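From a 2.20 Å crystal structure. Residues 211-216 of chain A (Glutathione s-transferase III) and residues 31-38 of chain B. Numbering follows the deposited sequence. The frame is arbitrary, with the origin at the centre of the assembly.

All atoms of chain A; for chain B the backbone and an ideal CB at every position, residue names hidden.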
# COMPACT_ATOMS: atom_id res chain seq x y z
N PRO A 211 33.46 -5.63 -0.98
CA PRO A 211 33.76 -6.33 0.29
C PRO A 211 32.70 -7.37 0.61
O PRO A 211 32.11 -7.34 1.71
CB PRO A 211 33.73 -5.19 1.30
CG PRO A 211 32.64 -4.35 0.79
CD PRO A 211 32.91 -4.30 -0.70
N LEU A 212 32.46 -8.28 -0.34
CA LEU A 212 31.45 -9.34 -0.19
C LEU A 212 31.84 -10.37 0.87
O LEU A 212 32.94 -10.91 0.84
CB LEU A 212 31.13 -10.01 -1.54
CG LEU A 212 29.88 -9.61 -2.35
CD1 LEU A 212 28.97 -8.65 -1.59
CD2 LEU A 212 30.28 -9.02 -3.69
N PRO A 213 30.93 -10.64 1.80
CA PRO A 213 31.23 -11.61 2.86
C PRO A 213 31.48 -13.02 2.35
O PRO A 213 31.19 -13.36 1.19
CB PRO A 213 30.01 -11.52 3.76
CG PRO A 213 28.88 -11.21 2.78
CD PRO A 213 29.52 -10.18 1.89
N PRO A 214 32.12 -13.84 3.20
CA PRO A 214 32.45 -15.24 2.94
C PRO A 214 31.26 -16.11 3.30
O PRO A 214 30.40 -15.72 4.11
CB PRO A 214 33.61 -15.49 3.91
CG PRO A 214 33.23 -14.65 5.09
CD PRO A 214 32.77 -13.36 4.43
N PRO A 215 31.17 -17.30 2.68
CA PRO A 215 30.07 -18.24 2.92
C PRO A 215 29.91 -18.56 4.41
O PRO A 215 30.63 -18.00 5.26
CB PRO A 215 30.51 -19.48 2.14
CG PRO A 215 31.24 -18.88 0.97
CD PRO A 215 32.08 -17.82 1.64
N PRO A 216 28.88 -19.35 4.76
CA PRO A 216 28.66 -19.72 6.16
C PRO A 216 29.84 -20.60 6.63
O PRO A 216 30.31 -20.38 7.77
CB PRO A 216 27.36 -20.53 6.10
CG PRO A 216 26.66 -19.95 4.92
CD PRO A 216 27.76 -19.80 3.91
OXT PRO A 216 30.28 -21.48 5.84
N UNK B 31 30.46 -13.43 13.39
CA UNK B 31 30.85 -13.88 12.06
C UNK B 31 29.93 -13.39 10.94
O UNK B 31 28.76 -13.77 10.92
CB UNK B 31 30.90 -15.41 12.04
N UNK B 32 30.43 -12.53 10.04
CA UNK B 32 29.60 -12.04 8.92
C UNK B 32 29.46 -13.17 7.90
O UNK B 32 30.40 -13.93 7.70
CB UNK B 32 30.21 -10.80 8.27
N UNK B 33 28.26 -13.32 7.32
CA UNK B 33 28.00 -14.38 6.36
C UNK B 33 27.33 -13.96 5.08
O UNK B 33 26.61 -12.96 5.02
CB UNK B 33 27.14 -15.45 7.02
N UNK B 34 27.63 -14.72 4.04
CA UNK B 34 27.07 -14.51 2.72
C UNK B 34 25.78 -15.31 2.75
O UNK B 34 25.81 -16.54 2.82
CB UNK B 34 28.01 -14.94 1.59
N UNK B 35 24.66 -14.60 2.74
CA UNK B 35 23.33 -15.23 2.78
C UNK B 35 22.99 -15.93 1.47
O UNK B 35 22.61 -17.11 1.45
CB UNK B 35 22.26 -14.18 3.09
N UNK B 36 23.09 -15.18 0.38
CA UNK B 36 22.81 -15.69 -0.95
C UNK B 36 23.72 -14.97 -1.93
O UNK B 36 23.90 -15.42 -3.06
CB UNK B 36 21.34 -15.51 -1.32
N UNK B 37 24.38 -13.92 -1.44
CA UNK B 37 25.28 -13.04 -2.20
C UNK B 37 26.42 -13.73 -2.95
O UNK B 37 27.39 -13.09 -3.32
CB UNK B 37 25.89 -12.01 -1.24
N UNK B 38 26.32 -15.04 -3.14
CA UNK B 38 27.33 -15.77 -3.89
C UNK B 38 26.78 -16.27 -5.23
O UNK B 38 27.51 -16.93 -5.99
CB UNK B 38 27.85 -16.95 -3.06

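Chain A offers its C-terminal tail here, a leucine followed by four prolines, the last of them, A:Pro216, carrying the C-terminal carboxylate. Proline has no amide hydrogen, so beyond A:Leu212 the tail's backbone can accept hydrogen bonds but cannot donate them, and its rings present apolar surface.

At position 31 the ideal CB points sideways and has nothing of chain A within 5.5 Å. The extended backbone (-98/114) suits many residues, among them the beta-branched ones; it is B:Val31, in the t rotamer, and it makes no contact with the tail.

Position 32 also points sideways, with its ideal CB 4.6 Å from CB of A:Pro213. Its phi of -75° is compatible with proline, and any modest apolar residue would suit the nearby rings. The residue is B:Pro32, whose backbone O lies 3.9 Å from CG of A:Pro214.

At position 33 the CA-to-CB bond is sideways, and the ideal CB stands 4.6 Å from CA of A:Pro216. A compact apolar side chain could cover the end of the tail; valine, isoleucine or leucine are all reasonable, and the extended angles (-131/151) favour beta-branching. B:Val33, rotamer m, places CG1 3.6 Å from CA of A:Pro216 and 4.4 Å from its CB. The backbone contributes too: CA of B:Val33 makes a CA-H...O contact with O of A:Pro214, at 3.6 Å.

Position 34 points toward chain A, its ideal CB 3.6 Å from both O of A:Pro213 and O of A:Pro214. Its amide N donates a hydrogen bond to O of A:Pro214 (2.9 Å), a bond open to any residue but proline. With carbonyl oxygens so near the CB, a side-chain donor such as asparagine or serine would seem natural, and chain A alone would not predict an acid. The deposited residue is B:Asp34, chi1 t. Its OD2 lies 3.2 Å from O of A:Pro213, a pair of acceptors and so no hydrogen bond; its CB packs 4.0 Å from CA of A:Pro215.

Position 35 points away, and position 36 is out of reach; chain A constrains neither. They are B:Leu35 and B:Thr36.

Position 37 turns back toward the tail, its ideal CB 4.6 Å from CD1 of A:Leu212. A small side chain with a methyl group would meet that leucine: alanine, valine or threonine. It is B:Thr37, whose CG2 packs 3.5 Å from CD1 of A:Leu212.

At position 38 an ideal CB would have room, so chain A does not demand the absence of a side chain. The residue is B:Gly38, without contact to the tail.

Chain B (31-38) VPVDLTTG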
# COMPACT_ATOMS: atom_id res chain seq x y z
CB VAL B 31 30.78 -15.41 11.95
CG1 VAL B 31 31.50 -15.87 10.67
CG2 VAL B 31 31.29 -16.07 13.20
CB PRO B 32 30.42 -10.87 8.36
CG PRO B 32 31.15 -10.38 9.58
CD PRO B 32 31.60 -11.67 10.23
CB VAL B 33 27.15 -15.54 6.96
CG1 VAL B 33 28.04 -16.51 7.72
CG2 VAL B 33 26.01 -15.01 7.86
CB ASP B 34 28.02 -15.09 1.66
CG ASP B 34 27.66 -14.66 0.25
OD1 ASP B 34 26.70 -15.24 -0.32
OD2 ASP B 34 28.35 -13.77 -0.29
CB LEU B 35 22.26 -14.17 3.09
CG LEU B 35 21.65 -14.27 4.47
CD1 LEU B 35 22.73 -14.49 5.51
CD2 LEU B 35 20.88 -13.01 4.73
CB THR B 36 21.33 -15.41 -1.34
OG1 THR B 36 21.05 -14.01 -1.26
CG2 THR B 36 20.35 -16.19 -0.42
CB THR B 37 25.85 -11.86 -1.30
OG1 THR B 37 24.93 -11.55 -0.23
CG2 THR B 37 26.07 -10.60 -2.13
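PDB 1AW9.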